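Nuclease-like protein (PDB 6GRB) probably resolves four-way DNA junctions, and may also cut 5'-flaps, as a metal-dependent endonuclease of the XPG family, this chain holding its N-terminal nuclease part and GEN1 C-terminal domain. Local coordinates at residues G52-P55 with A56-T59; R58-F61 with Y62-R66; E122-C125 with A126-E129; P285-I288 with E289-R292; P432-P435 with W436-D439. All coordinates share one frame; numbering follows the deposited sequence.

Interaction 1: residues G52-P55 with A56-T59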
loop_
_atom_site.group_PDB
_atom_site.type_symbol
_atom_site.label_atom_id
_atom_site.label_comp_id
_atom_site.label_asym_id
_atom_site.label_seq_id
_atom_site.Cartn_x
_atom_site.Cartn_y
_atom_site.Cartn_z
ATOM N N GLY A 52 -23.016 -13.163 -6.584
ATOM C CA GLY A 52 -23.203 -12.045 -7.493
ATOM C C GLY A 52 -22.476 -12.208 -8.821
ATOM O O GLY A 52 -22.275 -13.316 -9.322
ATOM N N SER A 53 -22.081 -11.071 -9.396
ATOM C CA SER A 53 -21.330 -11.028 -10.647
ATOM C C SER A 53 -19.986 -10.366 -10.396
ATOM O O SER A 53 -19.927 -9.271 -9.818
ATOM C CB SER A 53 -22.088 -10.259 -11.733
ATOM O OG SER A 53 -23.413 -10.739 -11.851
ATOM N N ASN A 54 -18.911 -11.035 -10.836
ATOM C CA ASN A 54 -17.521 -10.612 -10.672
ATOM C C ASN A 54 -17.207 -10.227 -9.227
ATOM O O ASN A 54 -16.894 -9.057 -8.963
ATOM C CB ASN A 54 -17.192 -9.438 -11.607
ATOM C CG ASN A 54 -17.296 -9.808 -13.089
ATOM O OD1 ASN A 54 -18.352 -10.221 -13.553
ATOM N ND2 ASN A 54 -16.208 -9.624 -13.833
ATOM N N PRO A 55 -17.243 -11.180 -8.279
ATOM C CA PRO A 55 -16.963 -10.822 -6.884
ATOM C C PRO A 55 -15.525 -10.418 -6.639
ATOM O O PRO A 55 -15.292 -9.545 -5.803
ATOM C CB PRO A 55 -17.347 -12.094 -6.118
ATOM C CG PRO A 55 -17.061 -13.193 -7.074
ATOM C CD PRO A 55 -17.468 -12.631 -8.426
ATOM N N ALA A 56 -14.555 -11.002 -7.351
ATOM C CA ALA A 56 -13.147 -10.633 -7.219
ATOM C C ALA A 56 -12.928 -9.140 -7.456
ATOM O O ALA A 56 -12.059 -8.534 -6.815
ATOM C CB ALA A 56 -12.301 -11.450 -8.169
ATOM N N ILE A 57 -13.755 -8.514 -8.289
ATOM C CA ILE A 57 -13.517 -7.123 -8.643
ATOM C C ILE A 57 -14.577 -6.188 -8.084
ATOM O O ILE A 57 -14.317 -4.965 -7.966
ATOM C CB ILE A 57 -13.355 -7.018 -10.178
ATOM C CG1 ILE A 57 -12.958 -5.648 -10.710
ATOM C CG2 ILE A 57 -14.609 -7.448 -10.920
ATOM C CD1 ILE A 57 -12.530 -5.752 -12.143
ATOM N N ARG A 58 -15.712 -6.745 -7.605
ATOM C CA ARG A 58 -16.570 -6.073 -6.639
ATOM C C ARG A 58 -15.767 -5.695 -5.404
ATOM O O ARG A 58 -15.844 -4.555 -4.938
ATOM C CB ARG A 58 -17.767 -6.939 -6.278
ATOM C CG ARG A 58 -19.079 -6.174 -6.179
ATOM C CD ARG A 58 -20.272 -7.116 -6.150
ATOM N NE ARG A 58 -20.118 -8.191 -5.168
ATOM C CZ ARG A 58 -20.397 -9.477 -5.385
ATOM N NH1 ARG A 58 -20.851 -9.893 -6.562
ATOM N NH2 ARG A 58 -20.227 -10.360 -4.413
ATOM N N THR A 59 -14.957 -6.619 -4.873
ATOM C CA THR A 59 -14.242 -6.274 -3.646
ATOM C C THR A 59 -13.121 -5.284 -3.923
ATOM O O THR A 59 -12.786 -4.469 -3.053
ATOM C CB THR A 59 -13.710 -7.519 -2.920
ATOM O OG1 THR A 59 -12.571 -8.038 -3.594
ATOM C CG2 THR A 59 -14.751 -8.585 -2.878
#
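Arg58 folds back over Pro55 at the first turn of helix 55-70. The close packing is on the inner side of the turn. Asn54 O is gripped twice, by Arg58 N at 2.9 Å, almost in line with the C=O bond, and by Ile57 N at 3.3 Å, which comes from above the carbonyl plane. Pro55 O takes Thr59 N at 3.1 Å. Beside these bonds the side chains of Asn54 and Ile57 run alongside each other: Ile57 CG2, caught between the backbone N and the carbonyl carbon while CG1 stands anti to N (chi1 -174°), presses on Asn54 CB at 3.3 Å.

Arg58 on Pro55 is looser. The arginine chain bends at its third torsion (50°), laying one guanidinium face over Pro55 CA, with Pro55 CB 3.8 Å from Arg58 NH2. NH1 lies so near Gly52 CA, at 3.3 Å, that a residue without a side chain suits the place, as does its positive phi. Gly51 O holds NH1, and Arg50 O more weakly NH2. Ala56 is the exposed residue; Ser53 OG has a weak bond to Asp315.

Proline suits its place because the opening residue of a helix needs no N-H bond within it. This is a helix N-terminus with proline at the first position, its N-cap Asn54 bonding through the backbone carbonyl without a side-chain cap, here in the XPG N-terminal domain.

Interaction 2: residues R58-F61 with Y62-R66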
loop_
_atom_site.group_PDB
_atom_site.type_symbol
_atom_site.label_atom_id
_atom_site.label_comp_id
_atom_site.label_asym_id
_atom_site.label_seq_id
_atom_site.Cartn_x
_atom_site.Cartn_y
_atom_site.Cartn_z
ATOM N N ARG A 58 -15.712 -6.745 -7.605
ATOM C CA ARG A 58 -16.570 -6.073 -6.639
ATOM C C ARG A 58 -15.767 -5.695 -5.404
ATOM O O ARG A 58 -15.844 -4.555 -4.938
ATOM C CB ARG A 58 -17.767 -6.939 -6.278
ATOM C CG ARG A 58 -19.079 -6.174 -6.179
ATOM C CD ARG A 58 -20.272 -7.116 -6.150
ATOM N NE ARG A 58 -20.118 -8.191 -5.168
ATOM C CZ ARG A 58 -20.397 -9.477 -5.385
ATOM N NH1 ARG A 58 -20.851 -9.893 -6.562
ATOM N NH2 ARG A 58 -20.227 -10.360 -4.413
ATOM N N THR A 59 -14.957 -6.619 -4.873
ATOM C CA THR A 59 -14.242 -6.274 -3.646
ATOM C C THR A 59 -13.121 -5.284 -3.923
ATOM O O THR A 59 -12.786 -4.469 -3.053
ATOM C CB THR A 59 -13.710 -7.519 -2.920
ATOM O OG1 THR A 59 -12.571 -8.038 -3.594
ATOM C CG2 THR A 59 -14.751 -8.585 -2.878
ATOM N N LEU A 60 -12.543 -5.327 -5.123
ATOM C CA LEU A 60 -11.602 -4.291 -5.542
ATOM C C LEU A 60 -12.292 -2.929 -5.591
ATOM O O LEU A 60 -11.759 -1.926 -5.112
ATOM C CB LEU A 60 -11.022 -4.678 -6.909
ATOM C CG LEU A 60 -9.711 -4.065 -7.359
ATOM C CD1 LEU A 60 -8.576 -4.713 -6.606
ATOM C CD2 LEU A 60 -9.521 -4.209 -8.853
ATOM N N PHE A 61 -13.496 -2.894 -6.168
ATOM C CA PHE A 61 -14.364 -1.722 -6.112
ATOM C C PHE A 61 -14.514 -1.203 -4.676
ATOM O O PHE A 61 -14.325 -0.011 -4.418
ATOM C CB PHE A 61 -15.728 -2.083 -6.736
ATOM C CG PHE A 61 -16.761 -0.996 -6.640
ATOM C CD1 PHE A 61 -17.602 -0.915 -5.544
ATOM C CD2 PHE A 61 -16.899 -0.056 -7.648
ATOM C CE1 PHE A 61 -18.547 0.093 -5.447
ATOM C CE2 PHE A 61 -17.832 0.955 -7.549
ATOM C CZ PHE A 61 -18.654 1.031 -6.454
ATOM N N TYR A 62 -14.838 -2.088 -3.726
ATOM C CA TYR A 62 -15.064 -1.645 -2.355
ATOM C C TYR A 62 -13.774 -1.117 -1.712
ATOM O O TYR A 62 -13.804 -0.096 -1.023
ATOM C CB TYR A 62 -15.701 -2.771 -1.535
ATOM C CG TYR A 62 -17.172 -3.006 -1.843
ATOM C CD1 TYR A 62 -18.118 -2.011 -1.606
ATOM C CD2 TYR A 62 -17.614 -4.219 -2.358
ATOM C CE1 TYR A 62 -19.455 -2.202 -1.878
ATOM C CE2 TYR A 62 -18.965 -4.429 -2.638
ATOM C CZ TYR A 62 -19.881 -3.410 -2.393
ATOM O OH TYR A 62 -21.220 -3.607 -2.655
ATOM N N ARG A 63 -12.625 -1.749 -1.977
ATOM C CA ARG A 63 -11.348 -1.196 -1.513
ATOM C C ARG A 63 -11.046 0.177 -2.120
ATOM O O ARG A 63 -10.393 1.005 -1.480
ATOM C CB ARG A 63 -10.190 -2.151 -1.831
ATOM C CG ARG A 63 -10.344 -3.544 -1.251
ATOM C CD ARG A 63 -9.566 -3.730 0.031
ATOM N NE ARG A 63 -9.879 -5.010 0.669
ATOM C CZ ARG A 63 -9.085 -5.608 1.555
ATOM N NH1 ARG A 63 -7.936 -5.029 1.891
ATOM N NH2 ARG A 63 -9.433 -6.779 2.097
ATOM N N PHE A 64 -11.484 0.426 -3.357
ATOM C CA PHE A 64 -11.254 1.729 -3.981
ATOM C C PHE A 64 -12.098 2.814 -3.313
ATOM O O PHE A 64 -11.635 3.953 -3.143
ATOM C CB PHE A 64 -11.543 1.665 -5.488
ATOM C CG PHE A 64 -10.508 0.930 -6.281
ATOM C CD1 PHE A 64 -9.475 0.253 -5.653
ATOM C CD2 PHE A 64 -10.539 0.942 -7.672
ATOM C CE1 PHE A 64 -8.506 -0.412 -6.388
ATOM C CE2 PHE A 64 -9.550 0.278 -8.426
ATOM C CZ PHE A 64 -8.545 -0.410 -7.784
ATOM N N VAL A 65 -13.340 2.477 -2.938
ATOM C CA VAL A 65 -14.180 3.387 -2.158
ATOM C C VAL A 65 -13.556 3.638 -0.791
ATOM O O VAL A 65 -13.565 4.771 -0.280
ATOM C CB VAL A 65 -15.614 2.830 -2.023
ATOM C CG1 VAL A 65 -16.541 3.833 -1.304
ATOM C CG2 VAL A 65 -16.189 2.443 -3.376
ATOM N N ARG A 66 -12.988 2.597 -0.180
ATOM C CA ARG A 66 -12.303 2.793 1.088
ATOM C C ARG A 66 -11.121 3.748 0.932
ATOM O O ARG A 66 -10.912 4.628 1.778
ATOM C CB ARG A 66 -11.864 1.449 1.677
ATOM C CG ARG A 66 -11.393 1.567 3.127
ATOM C CD ARG A 66 -11.318 0.217 3.841
ATOM N NE ARG A 66 -12.625 -0.438 3.949
ATOM C CZ ARG A 66 -13.483 -0.291 4.964
ATOM N NH1 ARG A 66 -13.183 0.489 6.002
ATOM N NH2 ARG A 66 -14.650 -0.936 4.947
#
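Tyr62 and Phe61, adjacent in helix 55-70, meet edge-to-face: the Phe61 edge points at the Tyr62 face, centroids 5.5 Å apart and planes at 82°. Beneath the rings every carbonyl from Arg58 to Phe61 is used in the helical ladder. Arg58 O accepts from Tyr62 N at 2.9 Å, and Thr59 O from Arg63 N. Leu60 O takes Phe64 N at 2.9 Å. Phe61 O holds Val65 N in its carbonyl plane at 3.1 Å, with a weak second bond from Phe64 N.

Arg63 finds its partner outside the segment: NH1 is satisfied by Trp156 O while the guanidinium makes a cation-pi contact with the Trp156 ring. With CG anti to the backbone N (chi1 175°), the Phe61 ring reaches Val65, whose CG2 sits over one face, 4.3 Å from the centroid. Leu60 CG touches Phe64 CZ at 3.9 Å. An alanine at Phe64 is likely to strip Leu60 of this neighbour and open a gap beside Phe76 and Phe110.

Long aromatic side chains suit this flanked helix: Phe61 and Phe64 reach Leu106 of helix 104-109, Phe61 and Val65 meet Val328 of helix 318-340, Leu60 packs on helix 42-46, and Phe64 reaches strand 73-78 through Phe76.

Interaction 3: residues E122-C125 with A126-E129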
loop_
_atom_site.group_PDB
_atom_site.type_symbol
_atom_site.label_atom_id
_atom_site.label_comp_id
_atom_site.label_asym_id
_atom_site.label_seq_id
_atom_site.Cartn_x
_atom_site.Cartn_y
_atom_site.Cartn_z
ATOM N N GLU A 122 7.281 -4.931 -7.476
ATOM C CA GLU A 122 7.840 -4.621 -6.153
ATOM C C GLU A 122 9.078 -3.748 -6.275
ATOM O O GLU A 122 9.283 -2.828 -5.468
ATOM C CB GLU A 122 8.200 -5.887 -5.372
ATOM C CG GLU A 122 7.218 -7.036 -5.525
ATOM C CD GLU A 122 7.501 -7.915 -6.748
ATOM O OE1 GLU A 122 8.630 -8.489 -6.800
ATOM O OE2 GLU A 122 6.604 -8.030 -7.645
ATOM N N ALA A 123 9.948 -4.058 -7.243
ATOM C CA ALA A 123 11.137 -3.240 -7.430
ATOM C C ALA A 123 10.762 -1.838 -7.860
ATOM O O ALA A 123 11.431 -0.876 -7.472
ATOM C CB ALA A 123 12.081 -3.874 -8.445
ATOM N N GLU A 124 9.676 -1.698 -8.620
ATOM C CA GLU A 124 9.324 -0.391 -9.156
ATOM C C GLU A 124 8.626 0.465 -8.107
ATOM O O GLU A 124 8.942 1.658 -7.984
ATOM C CB GLU A 124 8.475 -0.553 -10.401
ATOM C CG GLU A 124 7.837 0.699 -10.867
ATOM C CD GLU A 124 8.701 1.455 -11.861
ATOM O OE1 GLU A 124 8.218 2.472 -12.427
ATOM O OE2 GLU A 124 9.855 1.030 -12.083
ATOM N N CYS A 125 7.704 -0.137 -7.331
ATOM C CA CYS A 125 7.122 0.547 -6.180
ATOM C C CYS A 125 8.213 1.146 -5.294
ATOM O O CYS A 125 8.172 2.335 -4.945
ATOM C CB CYS A 125 6.260 -0.411 -5.358
ATOM S SG CYS A 125 4.717 -0.962 -6.128
ATOM N N ALA A 126 9.191 0.317 -4.910
ATOM C CA ALA A 126 10.265 0.782 -4.037
ATOM C C ALA A 126 11.050 1.918 -4.688
ATOM O O ALA A 126 11.411 2.902 -4.026
ATOM C CB ALA A 126 11.189 -0.385 -3.687
ATOM N N TYR A 127 11.338 1.788 -5.982
ATOM C CA TYR A 127 12.027 2.853 -6.695
ATOM C C TYR A 127 11.201 4.140 -6.691
ATOM O O TYR A 127 11.747 5.232 -6.526
ATOM C CB TYR A 127 12.348 2.382 -8.117
ATOM C CG TYR A 127 13.178 3.350 -8.927
ATOM C CD1 TYR A 127 14.424 3.774 -8.486
ATOM C CD2 TYR A 127 12.714 3.847 -10.127
ATOM C CE1 TYR A 127 15.179 4.652 -9.214
ATOM C CE2 TYR A 127 13.470 4.718 -10.879
ATOM C CZ TYR A 127 14.696 5.123 -10.415
ATOM O OH TYR A 127 15.432 6.011 -11.176
ATOM N N LEU A 128 9.879 4.039 -6.868
ATOM C CA LEU A 128 9.048 5.248 -6.859
ATOM C C LEU A 128 9.079 5.938 -5.499
ATOM O O LEU A 128 8.919 7.157 -5.416
ATOM C CB LEU A 128 7.598 4.918 -7.228
ATOM C CG LEU A 128 7.263 4.365 -8.603
ATOM C CD1 LEU A 128 5.750 4.173 -8.779
ATOM C CD2 LEU A 128 7.870 5.187 -9.729
ATOM N N GLU A 129 9.264 5.176 -4.428
ATOM C CA GLU A 129 9.331 5.770 -3.102
ATOM C C GLU A 129 10.674 6.451 -2.863
ATOM O O GLU A 129 10.719 7.550 -2.303
ATOM C CB GLU A 129 9.060 4.714 -2.020
ATOM C CG GLU A 129 9.602 5.133 -0.687
ATOM C CD GLU A 129 9.360 4.141 0.423
ATOM O OE1 GLU A 129 9.029 2.980 0.152
ATOM O OE2 GLU A 129 9.511 4.524 1.595
#
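Glu122 to Glu129 wind as regular alpha-helix, the N-H groups of Ala126, Tyr127, Leu128 and Glu129 bonding to the carbonyls of Glu122, Ala123, Glu124 and Cys125; the shortest of these bonds is Leu128 N to Glu124 O at 2.8 Å, with the donor nearly on the line of the C=O bond. Few side chains meet along the turn. Leu128 and Glu124 pass at a slant, Leu128 CD2 touching Glu124 OE1 at 3.8 Å, while Leu128 CG rests on Glu124 O at 3.2 Å because it is turned beside the backbone N (chi1 -63°). Glu124 bends at its second torsion (91°), which brings the carboxylate back towards Leu128. This buried acid is satisfied: OE1 takes bonds from His115 NE2 and Ser283 OG.

The helix, 121-130, belongs to the XPG I-region, and its first turn carries part of the metal site of this nuclease family. Glu122, a magnesium and manganese ligand of this protein, has its side chain about 2 Å, nearest atoms, from a bound magnesium ion and about 5 Å from the side chains of Glu140 and Asp143; a carboxylate suits a metal ligand.

Cys125, small enough for a buried face, packs on Val77 and Val137 of strands 73-78 and 136-138. At the far end Glu129 is extended beyond CG; its OE1 is bonded to Ser149 OG, and OE2 accepts from Val151 N.

Interaction 4: residues P285-I288 with E289-R292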
loop_
_atom_site.group_PDB
_atom_site.type_symbol
_atom_site.label_atom_id
_atom_site.label_comp_id
_atom_site.label_asym_id
_atom_site.label_seq_id
_atom_site.Cartn_x
_atom_site.Cartn_y
_atom_site.Cartn_z
ATOM N N PRO A 285 14.794 7.183 -16.328
ATOM C CA PRO A 285 14.762 8.529 -15.718
ATOM C C PRO A 285 13.658 9.420 -16.265
ATOM O O PRO A 285 12.988 10.104 -15.491
ATOM C CB PRO A 285 16.155 9.084 -16.046
ATOM C CG PRO A 285 17.013 7.892 -16.152
ATOM C CD PRO A 285 16.156 6.801 -16.748
ATOM N N ALA A 286 13.441 9.418 -17.583
ATOM C CA ALA A 286 12.407 10.262 -18.169
ATOM C C ALA A 286 11.020 9.847 -17.702
ATOM O O ALA A 286 10.120 10.690 -17.618
ATOM C CB ALA A 286 12.492 10.229 -19.702
ATOM N N THR A 287 10.820 8.559 -17.394
ATOM C CA THR A 287 9.515 8.137 -16.893
ATOM C C THR A 287 9.284 8.642 -15.472
ATOM O O THR A 287 8.173 9.076 -15.133
ATOM C CB THR A 287 9.385 6.615 -16.978
ATOM O OG1 THR A 287 9.293 6.226 -18.359
ATOM C CG2 THR A 287 8.146 6.142 -16.279
ATOM N N ILE A 288 10.323 8.620 -14.632
ATOM C CA ILE A 288 10.197 9.201 -13.296
ATOM C C ILE A 288 9.849 10.680 -13.384
ATOM O O ILE A 288 9.000 11.169 -12.635
ATOM C CB ILE A 288 11.479 8.988 -12.478
ATOM C CG1 ILE A 288 11.729 7.490 -12.256
ATOM C CG2 ILE A 288 11.374 9.765 -11.170
ATOM C CD1 ILE A 288 10.538 6.756 -11.682
ATOM N N GLU A 289 10.460 11.412 -14.319
ATOM C CA GLU A 289 10.117 12.823 -14.440
ATOM C C GLU A 289 8.688 13.009 -14.939
ATOM O O GLU A 289 7.970 13.895 -14.450
ATOM C CB GLU A 289 11.124 13.547 -15.338
ATOM C CG GLU A 289 12.112 14.410 -14.549
ATOM C CD GLU A 289 11.393 15.469 -13.700
ATOM O OE1 GLU A 289 11.094 16.581 -14.225
ATOM O OE2 GLU A 289 11.085 15.177 -12.513
ATOM N N ARG A 290 8.244 12.181 -15.892
ATOM C CA ARG A 290 6.832 12.192 -16.274
ATOM C C ARG A 290 5.933 12.033 -15.048
ATOM O O ARG A 290 5.003 12.820 -14.834
ATOM C CB ARG A 290 6.553 11.084 -17.298
ATOM C CG ARG A 290 5.144 11.114 -17.905
ATOM C CD ARG A 290 5.004 10.168 -19.102
ATOM N NE ARG A 290 5.201 8.777 -18.688
ATOM C CZ ARG A 290 4.375 8.112 -17.868
ATOM N NH1 ARG A 290 3.278 8.705 -17.367
ATOM N NH2 ARG A 290 4.643 6.847 -17.542
ATOM N N LEU A 291 6.213 11.024 -14.217
ATOM C CA LEU A 291 5.389 10.798 -13.033
ATOM C C LEU A 291 5.421 11.988 -12.083
ATOM O O LEU A 291 4.426 12.275 -11.403
ATOM C CB LEU A 291 5.852 9.535 -12.309
ATOM C CG LEU A 291 5.701 8.246 -13.128
ATOM C CD1 LEU A 291 6.155 7.015 -12.329
ATOM C CD2 LEU A 291 4.272 8.114 -13.600
ATOM N N ARG A 292 6.551 12.697 -12.033
ATOM C CA ARG A 292 6.670 13.824 -11.122
ATOM C C ARG A 292 5.696 14.935 -11.475
ATOM O O ARG A 292 5.154 15.587 -10.587
ATOM C CB ARG A 292 8.096 14.338 -11.119
ATOM C CG ARG A 292 8.803 14.099 -9.797
ATOM C CD ARG A 292 10.166 14.773 -9.759
ATOM N NE ARG A 292 11.260 13.811 -9.767
ATOM C CZ ARG A 292 11.563 13.073 -8.700
ATOM N NH1 ARG A 292 10.815 13.228 -7.594
ATOM N NH2 ARG A 292 12.584 12.190 -8.725
#
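Arg292 NH2 lies against Ile288 CG2 at 3.7 Å, one turn further along helix 285-294, and this pairing of an aliphatic branch with a charged end sets the character of the contact. Ile288 has CG2 anti to the backbone N and CG1 beside it (chi1 -63°), which sends CG2 towards the arginine while CD1 comes within 4.4 Å of Leu291 CD1. Leu291 has the same first torsion, which sets its CG over Thr287 O at 3.3 Å, and an extended second one, which carries its methyls on towards helix 121-130.

Glu289 and Arg292 stand off the usual staggered positions about their first bonds. Glu289 also bends at its second torsion, and its OE2 meets Arg292 NE at 3.1 Å, at the edge of the guanidinium and in its plane. Arg292 NH1 has another partner, Gln131 O, and NH2 is hydrogen-bonded as well. On the outer face Thr287 and Arg290 run side by side, Thr287 CG2 touching Arg290 NH2 at 3.8 Å after the arginine chain bends at its third torsion (63°). Arg290 has a long, weak ion pair with Glu294.

The ladder beneath is regular, from Glu289 N on Pro285 O to Arg292 N on Ile288 O at 2.9 Å. Proline fits the start, where it has no N-H to satisfy, and Ser284 OG receives Thr287 N. The chemistry is that of an amphipathic helix: Ile288 and Leu291 give its buried stripe, packed on Tyr127 and Leu128, while the charged chains border it and the Glu289–Arg292 bridge probably tempers the arginine's charge.

Interaction 5: residues P432-P435 with W436-D439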
loop_
_atom_site.group_PDB
_atom_site.type_symbol
_atom_site.label_atom_id
_atom_site.label_comp_id
_atom_site.label_asym_id
_atom_site.label_seq_id
_atom_site.Cartn_x
_atom_site.Cartn_y
_atom_site.Cartn_z
ATOM N N PRO A 432 -36.670 1.066 3.942
ATOM C CA PRO A 432 -35.669 1.110 2.852
ATOM C C PRO A 432 -34.713 2.292 2.912
ATOM O O PRO A 432 -34.797 3.118 3.828
ATOM C CB PRO A 432 -36.538 1.178 1.590
ATOM C CG PRO A 432 -37.778 1.903 2.043
ATOM C CD PRO A 432 -38.019 1.437 3.457
ATOM N N PHE A 433 -33.802 2.383 1.931
ATOM C CA PHE A 433 -32.780 3.434 1.880
ATOM C C PHE A 433 -33.183 4.483 0.841
ATOM O O PHE A 433 -33.201 4.199 -0.362
ATOM C CB PHE A 433 -31.404 2.844 1.560
ATOM C CG PHE A 433 -30.336 3.885 1.282
ATOM C CD1 PHE A 433 -29.653 4.498 2.325
ATOM C CD2 PHE A 433 -30.019 4.244 -0.021
ATOM C CE1 PHE A 433 -28.684 5.450 2.071
ATOM C CE2 PHE A 433 -29.063 5.193 -0.275
ATOM C CZ PHE A 433 -28.393 5.801 0.771
ATOM N N ASP A 434 -33.501 5.695 1.307
ATOM C CA ASP A 434 -33.829 6.802 0.416
ATOM C C ASP A 434 -32.568 7.621 0.168
ATOM O O ASP A 434 -32.081 8.285 1.098
ATOM C CB ASP A 434 -34.924 7.676 1.022
ATOM C CG ASP A 434 -35.376 8.818 0.097
ATOM O OD1 ASP A 434 -34.656 9.197 -0.864
ATOM O OD2 ASP A 434 -36.481 9.355 0.352
ATOM N N PRO A 435 -32.018 7.630 -1.059
ATOM C CA PRO A 435 -30.873 8.509 -1.363
ATOM C C PRO A 435 -31.138 10.005 -1.177
ATOM O O PRO A 435 -30.209 10.813 -1.268
ATOM C CB PRO A 435 -30.564 8.182 -2.835
ATOM C CG PRO A 435 -31.775 7.390 -3.353
ATOM C CD PRO A 435 -32.309 6.681 -2.154
ATOM N N TRP A 436 -32.384 10.402 -0.918
ATOM C CA TRP A 436 -32.682 11.823 -0.744
ATOM C C TRP A 436 -32.785 12.258 0.714
ATOM O O TRP A 436 -32.616 13.448 1.001
ATOM C CB TRP A 436 -33.960 12.186 -1.505
ATOM C CG TRP A 436 -33.741 12.034 -2.974
ATOM C CD1 TRP A 436 -34.163 11.003 -3.766
ATOM C CD2 TRP A 436 -32.989 12.913 -3.824
ATOM N NE1 TRP A 436 -33.740 11.201 -5.065
ATOM C CE2 TRP A 436 -33.018 12.366 -5.124
ATOM C CE3 TRP A 436 -32.295 14.117 -3.613
ATOM C CZ2 TRP A 436 -32.389 12.982 -6.211
ATOM C CZ3 TRP A 436 -31.661 14.726 -4.700
ATOM C CH2 TRP A 436 -31.716 14.155 -5.979
ATOM N N GLN A 437 -32.924 11.323 1.632
ATOM C CA GLN A 437 -32.932 11.661 3.042
ATOM C C GLN A 437 -31.485 11.819 3.495
ATOM O O GLN A 437 -30.572 11.398 2.816
ATOM C CB GLN A 437 -33.569 10.547 3.863
ATOM C CG GLN A 437 -35.083 10.590 3.944
ATOM C CD GLN A 437 -35.661 11.962 3.665
ATOM O OE1 GLN A 437 -35.496 12.890 4.453
ATOM N NE2 GLN A 437 -36.359 12.092 2.551
ATOM N N PRO A 438 -31.268 12.446 4.646
ATOM C CA PRO A 438 -29.896 12.595 5.162
ATOM C C PRO A 438 -29.280 11.269 5.596
ATOM O O PRO A 438 -29.902 10.485 6.318
ATOM C CB PRO A 438 -30.079 13.543 6.354
ATOM C CG PRO A 438 -31.299 14.330 5.997
ATOM C CD PRO A 438 -32.205 13.363 5.316
ATOM N N ASP A 439 -28.042 11.034 5.162
ATOM C CA ASP A 439 -27.200 9.934 5.618
ATOM C C ASP A 439 -26.131 10.488 6.562
ATOM O O ASP A 439 -25.854 11.689 6.572
ATOM C CB ASP A 439 -26.540 9.219 4.427
ATOM C CG ASP A 439 -26.250 7.737 4.687
ATOM O OD1 ASP A 439 -26.049 7.315 5.849
ATOM O OD2 ASP A 439 -26.219 6.979 3.697
#
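Asp434 OD1 accepts Trp436 N at 2.6 Å, from above the carboxylate plane, and Asp434 O accepts Gln437 N at 3.2 Å, again from above its carbonyl plane. Side chain and backbone of one aspartate thus hold two successive N-H groups of the turn. The carboxylate reaches forward because its CG stands anti to the backbone N (chi1 -177°); OD1 also touches Trp436 CB at 3.1 Å, and lies at the edge of the indole, near its plane. OD2 faces Gln437 NE2 at 3.5 Å, the carboxylate and amide planes being 75° apart. An alanine at Asp434 would probably leave Trp436 N without its partner and the start of the turn less firmly held.

Further out, Phe433 crosses Asp439 at about a right angle: Asp439 OD2 lies in the plane of the ring at its edge, 3.3 Å from Phe433 CE1, where the ring hydrogens carry partial positive charge.

Pro435 suits the second place of the turn, since its ring fixes phi near -60° and no N-H is lost. It packs on Ile323 and Ile326 of helix 318-340 and on Ala387 of helix 386-390, to which its backbone is also hydrogen-bonded. Asp439 begins strand 439-444 and pairs through its backbone with Phe384.

This is a type I beta turn combined with an Asx turn, an Asx-Pro turn, leading into an edge strand of the small antiparallel sheet in the GEN1 C-terminal domain.

Overall arrangement
Interaction 3 is the most buried, and interactions 2 and 4 are partly so; interactions 1 and 5 lie at the surface, where loop residues and backbone bonds of a helix start or a turn do the work. Interactions 1 and 2 share Arg58 and Thr59 and lie on one helix, 55-70, passing from its proline start to an aromatic flank. Interactions 3 and 4 lie on helices that touch: Leu128 CD2 meets Leu291 CD1 at 3.6 Å, while Glu122 of interaction 3 serves the metal site and the charges of interaction 4 border solvent. Interaction 5 is far from both, about 43 Å between centres from interaction 3, but shares helix 318-340 as a neighbour with interaction 2.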